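Local coordinates for protein transcriptional regulator, MarR family (Bacillus cereus, PDB 4XRF) that probably binds DNA through a winged helix-turn-helix fold and so regulates transcription, as MarR-family dimers do, at the interface of chains A and B. Coordinates in Å, arbitrary orientation; residue numbers count along the deposited sequence, not the author numbering. Chains: chain A/B, Transcriptional regulator, MarR family.

The N-terminal helix 4-29 of each subunit reaches across to helix 121-139 of the other, and this exchange ties the three contacts together. Contact 1 and contact 2 lie about 20 Å apart between the centres of their C-alpha atoms and use the same helix pair with the chains exchanged, contact 1 adding helix 33-45 and contact 2 the end of helix 50-57. Contact 3, about 11 Å from contact 2 and 16 Å from contact 1, measured likewise, shares A:Phe131 with contact 2 and adds helix 110-116. The interlocked helices form the MarR-type dimerisation region, which probably sets the spacing of the two DNA-binding lobes.

Contact 1: the interface of chains A and B. Residues chain A 3, 6-7, 10; chain B 37, 58, 128, 132.
A:Lys6 lays its aliphatic stem against B:Tyr37 and carries its ammonium group on towards B:Glu132, combining two kinds of interaction in a single side chain. The first is CH-pi packing: CB of A:Lys6 lies over one face of the B:Tyr37 ring, 3.9 Å from the ring centroid. Further along, CD of A:Lys6 passes 3.3 Å from the phenol oxygen OH of B:Tyr37. The lysine has CG anti to its backbone N (chi1 -165°) and remains extended beyond it, which brings the stem past the phenol and towards the acid.

The second is electrostatic, a long salt bridge from NZ of A:Lys6 to the carboxylate OE2 of B:Glu132 at 3.8 Å. The two side chains meet at about a right angle. Within chain B, the B:Tyr58 ring has CB of B:Glu132 over its centre, a second-shell packing that probably helps to position the acid.

Apolar packing centres on B:Leu128, whose two methyls and CB meet different partners. Its CD1 touches CG of A:Lys6 at 3.6 Å, and its CB lies 3.8 Å from CG1 of A:Ile7. The other methyl, CD2 of B:Leu128, points to the imidazole of A:His3, 3.6 Å from ND1.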
# COMPACT_ATOMS: atom_id res chain seq x y z
N HIS A 3 -22.50 7.67 -10.08
CA HIS A 3 -21.48 6.71 -10.55
C HIS A 3 -20.20 6.70 -9.72
O HIS A 3 -19.36 5.81 -9.89
CB HIS A 3 -21.15 6.89 -12.05
CG HIS A 3 -22.35 6.81 -12.95
ND1 HIS A 3 -23.21 5.73 -12.96
CD2 HIS A 3 -22.83 7.68 -13.88
CE1 HIS A 3 -24.17 5.94 -13.85
NE2 HIS A 3 -23.96 7.11 -14.42
N LYS A 6 -19.74 3.53 -7.33
CA LYS A 6 -19.46 2.36 -8.14
C LYS A 6 -18.06 2.41 -8.75
O LYS A 6 -17.31 1.45 -8.64
CB LYS A 6 -20.52 2.12 -9.22
CG LYS A 6 -20.43 0.72 -9.80
CD LYS A 6 -21.68 0.30 -10.57
CE LYS A 6 -21.60 -1.19 -10.88
NZ LYS A 6 -22.91 -1.84 -11.20
N ILE A 7 -17.70 3.54 -9.34
CA ILE A 7 -16.33 3.74 -9.84
C ILE A 7 -15.27 3.45 -8.75
O ILE A 7 -14.29 2.75 -9.02
CB ILE A 7 -16.11 5.15 -10.41
CG1 ILE A 7 -16.91 5.36 -11.70
CG2 ILE A 7 -14.62 5.38 -10.64
CD1 ILE A 7 -16.97 6.81 -12.17
N LEU A 10 -14.96 -0.34 -8.00
CA LEU A 10 -14.22 -1.02 -9.07
C LEU A 10 -12.73 -0.65 -9.07
O LEU A 10 -11.88 -1.54 -9.23
CB LEU A 10 -14.84 -0.68 -10.42
CG LEU A 10 -16.18 -1.35 -10.73
CD1 LEU A 10 -16.90 -0.58 -11.80
CD2 LEU A 10 -15.95 -2.78 -11.18
N TYR B 37 -20.32 -0.04 -1.53
CA TYR B 37 -21.17 -0.22 -2.70
C TYR B 37 -22.12 -1.40 -2.55
O TYR B 37 -23.28 -1.31 -2.93
CB TYR B 37 -20.38 -0.35 -4.01
CG TYR B 37 -21.30 -0.06 -5.16
CD1 TYR B 37 -21.75 1.24 -5.40
CD2 TYR B 37 -21.77 -1.07 -5.96
CE1 TYR B 37 -22.65 1.51 -6.43
CE2 TYR B 37 -22.65 -0.80 -7.00
CZ TYR B 37 -23.08 0.49 -7.21
OH TYR B 37 -23.95 0.75 -8.24
N TYR B 58 -19.19 -7.22 -10.97
CA TYR B 58 -18.37 -7.75 -12.04
C TYR B 58 -17.29 -8.73 -11.56
O TYR B 58 -16.25 -8.89 -12.21
CB TYR B 58 -17.80 -6.62 -12.92
CG TYR B 58 -18.91 -5.88 -13.63
CD1 TYR B 58 -19.55 -4.79 -13.03
CD2 TYR B 58 -19.37 -6.30 -14.88
CE1 TYR B 58 -20.59 -4.13 -13.67
CE2 TYR B 58 -20.40 -5.65 -15.53
CZ TYR B 58 -21.00 -4.55 -14.91
OH TYR B 58 -22.03 -3.89 -15.54
N LEU B 128 -16.62 4.48 -15.78
CA LEU B 128 -17.28 3.36 -15.13
C LEU B 128 -17.36 2.15 -16.06
O LEU B 128 -17.06 1.03 -15.63
CB LEU B 128 -18.67 3.76 -14.63
CG LEU B 128 -19.56 2.62 -14.12
CD1 LEU B 128 -18.98 2.05 -12.83
CD2 LEU B 128 -21.00 3.07 -13.94
N GLU B 132 -15.56 -1.42 -15.51
CA GLU B 132 -16.35 -2.64 -15.49
C GLU B 132 -15.76 -3.64 -16.50
O GLU B 132 -15.64 -4.84 -16.22
CB GLU B 132 -17.83 -2.35 -15.80
CG GLU B 132 -18.57 -1.67 -14.66
CD GLU B 132 -19.96 -1.18 -15.04
OE1 GLU B 132 -20.31 -1.17 -16.24
OE2 GLU B 132 -20.73 -0.79 -14.13

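Contact 2: the interface of chains A and B. Residues chain A 57-58, 128, 131-132, 135; chain B 6, 10.
B:Leu10 and B:Lys6, one turn apart on helix 4-29, face A:Leu128, A:Phe131, A:Glu132 and A:Glu135 on helix 121-139, while A:Tyr58, just beyond helix 50-57, adopts a left-handed conformation (phi 66°, psi 27°). B:Leu10 buries more surface than any other residue of the patch, and its two methyls have different surroundings. CD1 of B:Leu10 fits between two neighbours one turn apart, lying 3.5 Å from CD1 of A:Leu128 and at a similar range from the aliphatic CG of A:Glu132. The leucine meets A:Leu128 at about a right angle and A:Glu132 at a slant. CD2 of B:Leu10 turns the other way, 3.8 Å from CB of A:Glu135. The same methyl lies 3.9 Å from the backbone O of A:Met57, so the leucine touches both the end of helix 50-57 and helix 121-139. Nearer the backbone, CB of B:Leu10 packs on CB of A:Phe131 at 4.0 Å.

Charge enters where A:Glu132 repeats the symmetric salt bridge with B:Lys6. The extended A:Glu132 thus offers its stem to a leucine and its carboxylate to a lysine. Alongside, NZ of B:Lys6 stands 4.1 Å from CE1 of A:Tyr58.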
# COMPACT_ATOMS: atom_id res chain seq x y z
N MET A 57 3.41 14.74 -18.53
CA MET A 57 2.95 13.89 -17.39
C MET A 57 1.71 14.48 -16.70
O MET A 57 1.15 13.87 -15.77
CB MET A 57 4.05 13.73 -16.32
CG MET A 57 5.41 13.20 -16.79
SD MET A 57 5.39 11.49 -17.33
CE MET A 57 5.02 10.58 -15.84
N TYR A 58 1.33 15.69 -17.11
CA TYR A 58 0.17 16.39 -16.55
C TYR A 58 0.33 16.77 -15.08
O TYR A 58 -0.65 16.91 -14.34
CB TYR A 58 -1.13 15.60 -16.82
CG TYR A 58 -1.42 15.52 -18.31
CD1 TYR A 58 -0.89 14.49 -19.08
CD2 TYR A 58 -2.16 16.52 -18.95
CE1 TYR A 58 -1.12 14.43 -20.45
CE2 TYR A 58 -2.41 16.47 -20.31
CZ TYR A 58 -1.88 15.41 -21.05
OH TYR A 58 -2.12 15.34 -22.41
N LEU A 128 -6.95 6.71 -21.26
CA LEU A 128 -5.81 7.60 -21.15
C LEU A 128 -6.25 9.06 -21.04
O LEU A 128 -5.74 9.78 -20.20
CB LEU A 128 -4.85 7.39 -22.33
CG LEU A 128 -3.72 8.42 -22.45
CD1 LEU A 128 -2.74 8.25 -21.30
CD2 LEU A 128 -3.02 8.32 -23.80
N PHE A 131 -7.80 9.66 -17.62
CA PHE A 131 -6.74 9.70 -16.62
C PHE A 131 -5.95 11.01 -16.68
O PHE A 131 -5.58 11.56 -15.65
CB PHE A 131 -5.78 8.51 -16.78
CG PHE A 131 -6.28 7.23 -16.16
CD1 PHE A 131 -7.58 7.11 -15.70
CD2 PHE A 131 -5.44 6.13 -16.09
CE1 PHE A 131 -8.03 5.92 -15.16
CE2 PHE A 131 -5.88 4.94 -15.55
CZ PHE A 131 -7.18 4.83 -15.07
N GLU A 132 -5.70 11.50 -17.89
CA GLU A 132 -5.00 12.77 -18.06
C GLU A 132 -5.88 13.90 -17.49
O GLU A 132 -5.38 14.81 -16.82
CB GLU A 132 -4.67 13.02 -19.54
CG GLU A 132 -3.53 12.15 -20.06
CD GLU A 132 -3.34 12.23 -21.57
OE1 GLU A 132 -4.20 12.80 -22.27
OE2 GLU A 132 -2.31 11.72 -22.07
N GLU A 135 -5.76 13.51 -13.64
CA GLU A 135 -4.47 14.04 -13.19
C GLU A 135 -4.43 15.57 -13.17
O GLU A 135 -3.93 16.17 -12.21
CB GLU A 135 -3.30 13.49 -14.01
CG GLU A 135 -1.94 13.88 -13.43
CD GLU A 135 -1.63 13.18 -12.12
OE1 GLU A 135 -2.33 13.43 -11.10
OE2 GLU A 135 -0.67 12.39 -12.09
N LYS B 6 1.91 4.92 -20.69
CA LYS B 6 1.40 6.21 -20.25
C LYS B 6 0.22 6.05 -19.28
O LYS B 6 0.21 6.66 -18.22
CB LYS B 6 1.02 7.13 -21.42
CG LYS B 6 0.84 8.57 -20.97
CD LYS B 6 0.87 9.57 -22.12
CE LYS B 6 0.95 10.98 -21.56
NZ LYS B 6 1.45 12.02 -22.52
N LEU B 10 0.14 7.37 -15.29
CA LEU B 10 -0.94 8.21 -14.74
C LEU B 10 -1.71 7.50 -13.62
O LEU B 10 -2.01 8.13 -12.59
CB LEU B 10 -1.89 8.61 -15.86
CG LEU B 10 -1.36 9.67 -16.83
CD1 LEU B 10 -2.14 9.61 -18.12
CD2 LEU B 10 -1.48 11.05 -16.21

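Contact 3: the interface of chains A and B. Residues chain A 18, 112, 116, 127, 131; chain B 4, 7-8, 134.
This is a largely apolar part of the two-fold MarR-family interface, where the start of helix 4-29 of one subunit is enclosed by helices 110-116 and 121-139 of the other, helping to hold the winged helix-turn-helix subunits together. A:Phe116 receives two residues above the same side of its ring. At the CB end, CD1 of B:Ile4 packs 3.3 Å from CB of A:Phe116. B:Ile4 reaches this place with chi2 at -29°, about halfway from staggered to eclipsed, which may reflect the close fit against the phenylalanine. At the far end, the amide NE2 of B:Gln8 stands above the ring plane, just beyond its rim, 3.2 Å from CZ of A:Phe116. The ring and amide planes are turned 67° apart, so the two groups are far from a parallel stack.

The amide is hemmed in from other directions too. B:Gln8 and A:Ile112 slide past each other in opposite directions, with CD of B:Gln8 4.0 Å from CG2 of A:Ile112. OE1 of B:Gln8 faces CG of A:Met18 at 4.0 Å.

B:Ile7 directs its CG2 branch to A:Phe131, approaching CE2 to 3.8 Å, while its backbone O lies in the ring plane at the edge of that phenylalanine. B:Gln8, A:Phe131 and B:Leu134 represent positions that line the isoquinoline pocket in this pseudoligand complex. CD1 of B:Leu134 lies 4.3 Å from CD2 of A:Leu127.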
# COMPACT_ATOMS: atom_id res chain seq x y z
N MET A 18 -3.79 -4.54 -9.48
CA MET A 18 -2.77 -3.79 -10.24
C MET A 18 -1.53 -3.44 -9.40
O MET A 18 -0.42 -3.38 -9.92
CB MET A 18 -3.39 -2.52 -10.82
CG MET A 18 -3.06 -2.25 -12.28
SD MET A 18 -3.76 -3.50 -13.37
CE MET A 18 -4.42 -2.50 -14.70
N ILE A 112 -0.35 -7.36 -16.82
CA ILE A 112 -0.87 -6.03 -17.19
C ILE A 112 -1.04 -5.93 -18.71
O ILE A 112 -2.06 -5.41 -19.17
CB ILE A 112 -0.00 -4.87 -16.65
CG1 ILE A 112 -0.10 -4.81 -15.13
CG2 ILE A 112 -0.48 -3.53 -17.21
CD1 ILE A 112 0.96 -3.96 -14.48
N PHE A 116 -4.74 -5.33 -20.78
CA PHE A 116 -4.94 -4.22 -21.70
C PHE A 116 -5.05 -4.61 -23.17
O PHE A 116 -5.60 -3.85 -23.95
CB PHE A 116 -3.91 -3.14 -21.47
CG PHE A 116 -4.16 -2.35 -20.22
CD1 PHE A 116 -3.68 -2.79 -18.99
CD2 PHE A 116 -4.90 -1.17 -20.27
CE1 PHE A 116 -3.92 -2.05 -17.84
CE2 PHE A 116 -5.14 -0.43 -19.11
CZ PHE A 116 -4.65 -0.88 -17.90
N LEU A 127 -9.50 5.80 -21.93
CA LEU A 127 -9.03 5.68 -20.56
C LEU A 127 -7.89 6.67 -20.32
O LEU A 127 -7.85 7.38 -19.31
CB LEU A 127 -8.57 4.24 -20.28
CG LEU A 127 -8.26 3.82 -18.84
CD1 LEU A 127 -9.49 3.94 -17.95
CD2 LEU A 127 -7.71 2.39 -18.80
N PHE A 131 -7.80 9.66 -17.62
CA PHE A 131 -6.74 9.70 -16.62
C PHE A 131 -5.95 11.01 -16.68
O PHE A 131 -5.58 11.56 -15.65
CB PHE A 131 -5.78 8.51 -16.78
CG PHE A 131 -6.28 7.23 -16.16
CD1 PHE A 131 -7.58 7.11 -15.70
CD2 PHE A 131 -5.44 6.13 -16.09
CE1 PHE A 131 -8.03 5.92 -15.16
CE2 PHE A 131 -5.88 4.94 -15.55
CZ PHE A 131 -7.18 4.83 -15.07
N ILE B 4 -0.25 1.98 -23.13
CA ILE B 4 -0.18 1.20 -21.88
C ILE B 4 0.76 1.82 -20.83
O ILE B 4 0.38 1.95 -19.67
CB ILE B 4 0.16 -0.29 -22.13
CG1 ILE B 4 -1.01 -1.01 -22.81
CG2 ILE B 4 0.45 -1.03 -20.84
CD1 ILE B 4 -2.35 -0.41 -22.45
N ILE B 7 -0.74 5.21 -19.63
CA ILE B 7 -1.84 4.88 -18.71
C ILE B 7 -1.33 4.42 -17.33
O ILE B 7 -1.83 4.90 -16.30
CB ILE B 7 -2.79 3.81 -19.29
CG1 ILE B 7 -3.57 4.36 -20.49
CG2 ILE B 7 -3.73 3.32 -18.19
CD1 ILE B 7 -4.32 3.29 -21.28
N GLN B 8 -0.35 3.51 -17.30
CA GLN B 8 0.18 3.03 -16.03
C GLN B 8 0.88 4.15 -15.26
O GLN B 8 0.80 4.19 -14.05
CB GLN B 8 1.13 1.84 -16.21
CG GLN B 8 0.47 0.57 -16.71
CD GLN B 8 -0.89 0.33 -16.09
OE1 GLN B 8 -1.01 0.05 -14.89
NE2 GLN B 8 -1.93 0.40 -16.91
N LEU B 134 -12.54 -3.67 -17.54
CA LEU B 134 -11.27 -4.10 -16.94
C LEU B 134 -11.47 -5.13 -15.83
O LEU B 134 -10.76 -6.13 -15.77
CB LEU B 134 -10.46 -2.92 -16.39
CG LEU B 134 -9.40 -2.30 -17.31
CD1 LEU B 134 -8.76 -1.15 -16.56
CD2 LEU B 134 -8.36 -3.33 -17.73